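Local coordinates for protein GTPase subunit of restriction endonuclease (Thermococcus gammatolerans, PDB 6P0F) that probably recognises DNA through a YTH-like domain, as the N-terminal targeting part of an McrB-type subunit of a GTP-dependent restriction endonuclease, at residues Y74-V84 with L145-I154; V84-L94 with K133-I141. All coordinates share one frame; numbering follows the deposited sequence.

Contact 1 of 2, residues Y74-V84 with L145-I154; sequences YVGKRISRNKV and LGYNPDYFPI
Phe152 inserts its ring between Arg78 and Val84. The contact combines aromatic packing with backbone pairing. It fastens the 78-84 hairpin, at the end of strand 70-76, to the loop between helix 138-145 and strand 155-158. The Arg78 guanidinium lies flat on one face of the ring, with the two centres 4.2 Å apart and the planes at 9°. Val84 CG2 sits over the opposite face, 4.1 Å from the ring centroid, in a CH-pi contact. At the ring edge Phe152 CE1 meets Tyr74 CB at 3.6 Å, and Tyr74 O lies close to the ring plane.

The Arg78 chain is extended from the backbone but bends at chi3 (-59°), which turns the guanidinium back over Phe152. NH1 of Arg78 then donates to Phe152 O at 2.7 Å, almost in line with that carbonyl. NH2 adds weak bonds to Phe152 O and Pro153 O. Ile154 CG1 covers the other guanidinium face. The packing on both faces and the NH1 bond probably hold the group's rotation.

Lys83 and Tyr151 form a single beta bridge. Phe152 N donates to Asn82 O at 2.9 Å, and Val84 N to Asp150 O at 3.0 Å. A water donates to both Val84 O and Asp150 OD2. The aliphatic part of Lys83 runs across the Asp150 carboxylate, but the charged ends are too far apart for a salt bridge.

Tyr74 turns its ring edge to Tyr151 O, with CE2 3.4 Å from that oxygen. Its OH bonds to Asn142, whose ND2 also donates to Tyr151 O. Residues 78-84 form a bulged beta hairpin, with a type II turn from Ser80 to Lys83 and a classic bulge where Ile79 and Ser80 face Lys83; the 145-154 loop docks on it through the guanidinium-ring stack and one beta bridge.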
# COMPACT_ATOMS: atom_id res chain seq x y z
N TYR A 74 1.22 -3.70 6.16
CA TYR A 74 1.24 -4.73 7.18
C TYR A 74 0.35 -5.88 6.72
O TYR A 74 -0.77 -5.62 6.30
CB TYR A 74 0.69 -4.16 8.49
CG TYR A 74 1.57 -3.27 9.32
CD1 TYR A 74 2.74 -2.72 8.82
CD2 TYR A 74 1.21 -2.98 10.62
CE1 TYR A 74 3.54 -1.90 9.61
CE2 TYR A 74 2.00 -2.16 11.43
CZ TYR A 74 3.15 -1.62 10.91
OH TYR A 74 3.94 -0.82 11.71
N VAL A 75 0.84 -7.11 6.79
CA VAL A 75 0.08 -8.27 6.30
C VAL A 75 -0.04 -9.28 7.44
O VAL A 75 0.97 -9.76 7.97
CB VAL A 75 0.76 -8.90 5.08
CG1 VAL A 75 -0.07 -10.10 4.58
CG2 VAL A 75 0.95 -7.86 3.97
N GLY A 76 -1.27 -9.63 7.80
CA GLY A 76 -1.46 -10.54 8.91
C GLY A 76 -2.95 -10.77 9.13
O GLY A 76 -3.79 -10.20 8.44
N LYS A 77 -3.24 -11.57 10.16
CA LYS A 77 -4.61 -11.98 10.49
C LYS A 77 -5.24 -10.91 11.39
O LYS A 77 -4.82 -10.72 12.54
CB LYS A 77 -4.57 -13.35 11.15
CG LYS A 77 -5.85 -13.80 11.82
CD LYS A 77 -6.93 -14.06 10.81
CE LYS A 77 -8.11 -14.75 11.52
NZ LYS A 77 -8.23 -16.20 11.15
N ARG A 78 -6.22 -10.21 10.85
CA ARG A 78 -6.91 -9.19 11.62
C ARG A 78 -7.81 -9.88 12.63
O ARG A 78 -8.68 -10.67 12.23
CB ARG A 78 -7.72 -8.28 10.72
CG ARG A 78 -8.41 -7.19 11.50
CD ARG A 78 -9.01 -6.09 10.62
NE ARG A 78 -7.99 -5.45 9.79
CZ ARG A 78 -7.18 -4.48 10.21
NH1 ARG A 78 -7.29 -4.02 11.44
NH2 ARG A 78 -6.26 -3.97 9.39
N ILE A 79 -7.61 -9.62 13.91
CA ILE A 79 -8.42 -10.26 14.96
C ILE A 79 -9.24 -9.28 15.77
O ILE A 79 -10.05 -9.72 16.60
CB ILE A 79 -7.58 -11.14 15.90
CG1 ILE A 79 -6.42 -10.34 16.49
CG2 ILE A 79 -7.17 -12.40 15.20
CD1 ILE A 79 -5.82 -11.04 17.69
N SER A 80 -9.13 -8.00 15.55
CA SER A 80 -9.97 -7.05 16.25
C SER A 80 -9.75 -5.75 15.54
O SER A 80 -8.93 -5.66 14.63
CB SER A 80 -9.64 -6.95 17.74
OG SER A 80 -10.80 -6.62 18.49
N ARG A 81 -10.49 -4.74 15.94
CA ARG A 81 -10.22 -3.42 15.41
C ARG A 81 -8.78 -3.05 15.80
O ARG A 81 -8.40 -3.10 16.98
CB ARG A 81 -11.19 -2.37 15.94
CG ARG A 81 -10.90 -1.02 15.28
CD ARG A 81 -12.11 -0.12 15.19
NE ARG A 81 -12.87 -0.09 16.44
CZ ARG A 81 -14.18 0.11 16.49
NH1 ARG A 81 -14.86 0.31 15.37
NH2 ARG A 81 -14.81 0.12 17.66
N ASN A 82 -7.99 -2.77 14.78
CA ASN A 82 -6.62 -2.27 14.89
C ASN A 82 -5.64 -3.25 15.50
O ASN A 82 -4.56 -2.84 15.96
CB ASN A 82 -6.59 -0.96 15.66
CG ASN A 82 -7.22 0.18 14.91
OD1 ASN A 82 -7.03 0.35 13.70
ND2 ASN A 82 -8.04 0.96 15.62
N LYS A 83 -5.94 -4.53 15.45
CA LYS A 83 -5.06 -5.53 16.06
C LYS A 83 -4.87 -6.73 15.15
O LYS A 83 -5.82 -7.21 14.51
CB LYS A 83 -5.62 -5.99 17.42
CG LYS A 83 -5.67 -4.88 18.48
CD LYS A 83 -5.55 -5.50 19.90
CE LYS A 83 -5.12 -4.42 20.91
NZ LYS A 83 -5.29 -3.06 20.45
N VAL A 84 -3.64 -7.22 15.12
CA VAL A 84 -3.27 -8.40 14.36
C VAL A 84 -3.00 -9.52 15.35
O VAL A 84 -2.66 -9.29 16.51
CB VAL A 84 -2.04 -8.12 13.46
CG1 VAL A 84 -0.80 -7.88 14.35
CG2 VAL A 84 -1.77 -9.24 12.47
N LEU A 145 8.70 1.89 15.70
CA LEU A 145 7.89 3.10 15.53
C LEU A 145 7.28 3.60 16.84
O LEU A 145 6.65 4.67 16.83
CB LEU A 145 6.75 2.86 14.54
CG LEU A 145 7.15 2.80 13.06
CD1 LEU A 145 6.01 2.26 12.19
CD2 LEU A 145 7.55 4.17 12.57
N GLY A 146 7.38 2.83 17.91
CA GLY A 146 6.77 3.22 19.18
C GLY A 146 5.31 2.87 19.31
O GLY A 146 4.63 3.42 20.18
N TYR A 147 4.79 2.01 18.44
CA TYR A 147 3.43 1.52 18.55
C TYR A 147 3.41 0.21 19.34
O TYR A 147 4.42 -0.48 19.47
CB TYR A 147 2.85 1.27 17.15
CG TYR A 147 2.62 2.48 16.28
CD1 TYR A 147 1.94 3.58 16.74
CD2 TYR A 147 2.99 2.46 14.95
CE1 TYR A 147 1.67 4.63 15.92
CE2 TYR A 147 2.75 3.51 14.13
CZ TYR A 147 2.11 4.60 14.60
OH TYR A 147 1.85 5.64 13.76
N ASN A 148 2.23 -0.13 19.87
CA ASN A 148 2.08 -1.44 20.45
C ASN A 148 2.40 -2.50 19.43
O ASN A 148 2.11 -2.33 18.23
CB ASN A 148 0.66 -1.63 20.98
CG ASN A 148 0.37 -0.79 22.22
OD1 ASN A 148 1.25 -0.08 22.75
ND2 ASN A 148 -0.87 -0.85 22.68
N PRO A 149 2.97 -3.62 19.86
CA PRO A 149 3.41 -4.65 18.91
C PRO A 149 2.33 -5.13 17.94
O PRO A 149 2.65 -5.46 16.80
CB PRO A 149 3.87 -5.79 19.82
CG PRO A 149 4.25 -5.13 21.11
CD PRO A 149 3.42 -3.90 21.25
N ASP A 150 1.08 -5.24 18.38
CA ASP A 150 0.03 -5.81 17.54
C ASP A 150 -0.79 -4.76 16.80
O ASP A 150 -1.83 -5.09 16.21
CB ASP A 150 -0.89 -6.70 18.40
CG ASP A 150 -1.54 -5.96 19.55
OD1 ASP A 150 -1.25 -4.77 19.79
OD2 ASP A 150 -2.36 -6.59 20.26
N TYR A 151 -0.34 -3.50 16.79
CA TYR A 151 -1.02 -2.44 16.07
C TYR A 151 -1.15 -2.78 14.58
O TYR A 151 -0.17 -3.12 13.91
CB TYR A 151 -0.26 -1.13 16.25
CG TYR A 151 -0.85 0.06 15.53
CD1 TYR A 151 -2.15 0.45 15.73
CD2 TYR A 151 -0.06 0.81 14.67
CE1 TYR A 151 -2.67 1.55 15.07
CE2 TYR A 151 -0.55 1.92 14.04
CZ TYR A 151 -1.85 2.28 14.21
OH TYR A 151 -2.32 3.39 13.54
N PHE A 152 -2.37 -2.67 14.07
CA PHE A 152 -2.72 -3.18 12.73
C PHE A 152 -3.87 -2.35 12.21
O PHE A 152 -5.02 -2.81 12.12
CB PHE A 152 -3.06 -4.68 12.82
CG PHE A 152 -3.17 -5.40 11.50
CD1 PHE A 152 -2.23 -5.26 10.53
CD2 PHE A 152 -4.20 -6.29 11.27
CE1 PHE A 152 -2.34 -5.96 9.33
CE2 PHE A 152 -4.31 -6.98 10.08
CZ PHE A 152 -3.37 -6.80 9.09
N PRO A 153 -3.60 -1.10 11.83
CA PRO A 153 -4.68 -0.23 11.35
C PRO A 153 -5.13 -0.62 9.96
O PRO A 153 -4.35 -1.11 9.14
CB PRO A 153 -4.06 1.17 11.36
CG PRO A 153 -2.61 0.91 11.06
CD PRO A 153 -2.28 -0.43 11.74
N ILE A 154 -6.41 -0.37 9.68
CA ILE A 154 -6.84 -0.48 8.28
C ILE A 154 -6.10 0.52 7.42
O ILE A 154 -5.60 0.19 6.33
CB ILE A 154 -8.36 -0.33 8.17
CG1 ILE A 154 -9.03 -1.62 8.68
CG2 ILE A 154 -8.76 -0.10 6.74
CD1 ILE A 154 -10.51 -1.51 8.80
O HOH W 1 -3.29 -9.08 19.20

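Contact 2 of 2, residues V84-L94 with K133-I141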
# COMPACT_ATOMS: atom_id res chain seq x y z
N VAL A 84 -3.64 -7.22 15.12
CA VAL A 84 -3.27 -8.40 14.36
C VAL A 84 -3.00 -9.52 15.35
O VAL A 84 -2.66 -9.29 16.51
CB VAL A 84 -2.04 -8.12 13.46
CG1 VAL A 84 -0.80 -7.88 14.35
CG2 VAL A 84 -1.77 -9.24 12.47
N ASP A 85 -3.15 -10.75 14.86
CA ASP A 85 -2.83 -11.93 15.67
C ASP A 85 -1.34 -12.22 15.57
O ASP A 85 -0.86 -12.73 14.55
CB ASP A 85 -3.64 -13.14 15.18
CG ASP A 85 -3.48 -14.35 16.10
OD1 ASP A 85 -2.58 -14.37 16.94
OD2 ASP A 85 -4.30 -15.28 15.96
N LEU A 86 -0.61 -11.94 16.64
CA LEU A 86 0.83 -12.13 16.58
C LEU A 86 1.24 -13.58 16.75
O LEU A 86 2.43 -13.88 16.68
CB LEU A 86 1.55 -11.29 17.63
CG LEU A 86 1.48 -9.78 17.42
CD1 LEU A 86 2.07 -9.01 18.58
CD2 LEU A 86 2.20 -9.40 16.12
N ASN A 87 0.30 -14.50 16.97
CA ASN A 87 0.64 -15.91 16.94
C ASN A 87 0.46 -16.53 15.55
O ASN A 87 0.73 -17.72 15.38
CB ASN A 87 -0.18 -16.69 17.98
CG ASN A 87 0.10 -16.23 19.39
OD1 ASN A 87 1.24 -16.30 19.88
ND2 ASN A 87 -0.93 -15.75 20.06
N GLN A 88 -0.01 -15.75 14.57
CA GLN A 88 -0.04 -16.17 13.17
C GLN A 88 1.03 -15.38 12.40
O GLN A 88 1.62 -14.42 12.92
CB GLN A 88 -1.43 -15.95 12.54
CG GLN A 88 -2.57 -16.67 13.28
CD GLN A 88 -2.77 -18.11 12.83
OE1 GLN A 88 -1.83 -18.77 12.38
NE2 GLN A 88 -4.00 -18.61 12.96
N GLU A 89 1.29 -15.84 11.19
CA GLU A 89 2.34 -15.25 10.36
C GLU A 89 2.01 -13.79 10.07
O GLU A 89 0.84 -13.43 9.87
CB GLU A 89 2.47 -16.03 9.04
CG GLU A 89 3.64 -15.56 8.15
CD GLU A 89 4.40 -16.70 7.46
OE1 GLU A 89 4.96 -16.46 6.36
OE2 GLU A 89 4.46 -17.83 8.01
N THR A 90 3.04 -12.95 10.07
CA THR A 90 2.89 -11.57 9.63
C THR A 90 4.02 -11.20 8.68
O THR A 90 5.07 -11.85 8.65
CB THR A 90 2.88 -10.55 10.78
OG1 THR A 90 4.17 -10.48 11.39
CG2 THR A 90 1.83 -10.92 11.84
N ALA A 91 3.79 -10.15 7.90
CA ALA A 91 4.83 -9.63 7.01
C ALA A 91 4.62 -8.14 6.84
O ALA A 91 3.54 -7.61 7.09
CB ALA A 91 4.82 -10.33 5.66
N VAL A 92 5.69 -7.44 6.45
CA VAL A 92 5.61 -6.01 6.19
C VAL A 92 6.30 -5.75 4.85
O VAL A 92 7.39 -6.27 4.61
CB VAL A 92 6.28 -5.18 7.30
CG1 VAL A 92 6.14 -3.71 6.99
CG2 VAL A 92 5.65 -5.52 8.66
N TYR A 93 5.67 -4.94 4.02
CA TYR A 93 6.23 -4.52 2.75
C TYR A 93 6.37 -3.00 2.75
O TYR A 93 5.51 -2.30 3.28
CB TYR A 93 5.35 -4.97 1.56
CG TYR A 93 5.23 -6.48 1.42
CD1 TYR A 93 4.41 -7.20 2.28
CD2 TYR A 93 5.91 -7.17 0.42
CE1 TYR A 93 4.30 -8.60 2.17
CE2 TYR A 93 5.82 -8.54 0.30
CZ TYR A 93 5.00 -9.24 1.16
OH TYR A 93 4.91 -10.61 1.01
N LEU A 94 7.43 -2.48 2.11
CA LEU A 94 7.67 -1.04 2.02
C LEU A 94 7.67 -0.63 0.56
O LEU A 94 8.46 -1.13 -0.23
CB LEU A 94 9.00 -0.68 2.68
CG LEU A 94 9.39 0.79 2.54
CD1 LEU A 94 8.44 1.70 3.29
CD2 LEU A 94 10.80 1.01 3.07
N LYS A 133 9.67 -6.64 0.48
CA LYS A 133 9.34 -7.38 1.69
C LYS A 133 10.43 -7.16 2.73
O LYS A 133 11.61 -7.48 2.49
CB LYS A 133 9.19 -8.86 1.39
CG LYS A 133 8.58 -9.68 2.52
CD LYS A 133 8.28 -11.12 2.06
CE LYS A 133 7.46 -11.89 3.08
NZ LYS A 133 7.12 -13.27 2.62
N LEU A 134 10.06 -6.58 3.85
CA LEU A 134 11.05 -6.34 4.89
C LEU A 134 11.36 -7.63 5.65
O LEU A 134 10.58 -8.58 5.73
CB LEU A 134 10.58 -5.27 5.87
CG LEU A 134 10.16 -3.93 5.29
CD1 LEU A 134 9.80 -2.93 6.34
CD2 LEU A 134 11.30 -3.42 4.40
N HIS A 135 12.54 -7.63 6.25
CA HIS A 135 13.01 -8.71 7.07
C HIS A 135 12.23 -8.84 8.37
O HIS A 135 12.17 -9.93 8.93
CB HIS A 135 14.48 -8.43 7.35
CG HIS A 135 15.13 -9.47 8.15
ND1 HIS A 135 15.21 -9.39 9.53
CD2 HIS A 135 15.77 -10.60 7.79
CE1 HIS A 135 15.87 -10.44 9.96
NE2 HIS A 135 16.21 -11.20 8.94
N HIS A 136 11.56 -7.79 8.80
CA HIS A 136 10.99 -7.72 10.14
C HIS A 136 9.51 -8.03 10.17
O HIS A 136 8.78 -7.82 9.20
CB HIS A 136 11.21 -6.33 10.69
CG HIS A 136 12.62 -5.86 10.59
ND1 HIS A 136 13.56 -6.19 11.54
CD2 HIS A 136 13.26 -5.11 9.66
CE1 HIS A 136 14.72 -5.65 11.20
NE2 HIS A 136 14.56 -4.98 10.07
N SER A 137 9.07 -8.51 11.34
CA SER A 137 7.67 -8.73 11.68
C SER A 137 6.92 -7.41 11.83
O SER A 137 7.51 -6.34 12.02
CB SER A 137 7.59 -9.46 13.02
OG SER A 137 8.32 -8.69 13.99
N ILE A 138 5.59 -7.52 11.86
CA ILE A 138 4.79 -6.37 12.25
C ILE A 138 5.21 -5.90 13.64
O ILE A 138 5.30 -4.70 13.91
CB ILE A 138 3.29 -6.71 12.19
CG1 ILE A 138 2.80 -6.78 10.75
CG2 ILE A 138 2.46 -5.65 12.95
CD1 ILE A 138 1.36 -7.23 10.57
N ASN A 139 5.45 -6.84 14.56
CA ASN A 139 5.70 -6.39 15.92
C ASN A 139 7.06 -5.71 16.05
O ASN A 139 7.19 -4.73 16.80
CB ASN A 139 5.56 -7.54 16.91
CG ASN A 139 6.15 -8.81 16.43
OD1 ASN A 139 5.65 -9.42 15.47
ND2 ASN A 139 7.22 -9.24 17.08
N GLU A 140 8.07 -6.14 15.27
CA GLU A 140 9.36 -5.46 15.31
C GLU A 140 9.27 -4.07 14.69
O GLU A 140 9.86 -3.11 15.21
CB GLU A 140 10.44 -6.28 14.58
CG GLU A 140 10.82 -7.63 15.19
CD GLU A 140 11.67 -8.51 14.23
OE1 GLU A 140 11.16 -8.89 13.14
OE2 GLU A 140 12.84 -8.82 14.55
N ILE A 141 8.57 -3.93 13.56
CA ILE A 141 8.41 -2.61 12.96
C ILE A 141 7.59 -1.70 13.88
O ILE A 141 7.92 -0.53 14.07
CB ILE A 141 7.75 -2.73 11.57
CG1 ILE A 141 8.68 -3.50 10.63
CG2 ILE A 141 7.43 -1.35 11.03
CD1 ILE A 141 10.06 -2.87 10.45
O HOH W 2 5.13 -14.31 4.24
O HOH W 3 8.19 -8.95 6.73
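Thr90 places OG1 between its own N and carbonyl carbon (chi1 68°), which points the hydroxyl at the start of helix 138-145. There it accepts a weak but straight bond from Ile138 N, at 3.3 Å and 171°. Thr90 CB also rests on Ile138 CD1, 3.7 Å away. Val92 has CG1 anti to its N (chi1 -178°), and its two methyls part ways. CG1 packs on Leu134 CD1, while CG2 meets Ile138 CG1 at 3.8 Å and also touches Ile141 CG1. Beyond Thr90, Val84 and Ile138 meet tip to tip, and Leu86 CD2 lies against Asn139.

Tyr93 and Lys133 form an antiparallel non-hydrogen-bonded pair. The extended Lys133 chain crosses one face of the Tyr93 ring, with CG 4.1 Å from the ring centroid. A water links Lys133 NZ to Glu89 OE1. Next to this pair, Leu134 N donates to Val92 O at 2.8 Å. Past Leu134 the loop leaves strand 91-102, and a second water links the two backbones: it accepts from Val92 N and donates to Leu134 O and His136 O.

Ser137 is the N-cap and forms a capping box with Glu140. The helix start lies over Thr90 and Val92. Strand 70-76 adds Leu72 against Val92 and Tyr74 against Ile141. Helix 160-174 brings Ile173 against Leu94 and Leu134.

Overall arrangement
From the N terminus, strand 5-11 comes first; much later strand 70-76 pairs parallel to it and leads into the 78-84 hairpin. Val84 ends the first segment of contact 1 and starts that of contact 2. The chain turns back through 85-88 into strand 91-102, the antiparallel neighbour of strand 70-76. Contact 2 closes the shorter loop when segment 133-141 returns to this strand. Helix 138-145 follows, and segment 145-154 closes the longer loop at contact 1, so contact 2 lies within it. Backbone bonds Val75 N to Ala91 O and Asp85 N to Lys77 O join the two contacts. Together they tie the hairpin and the sheet to helix 138-145 and the loop that follows it.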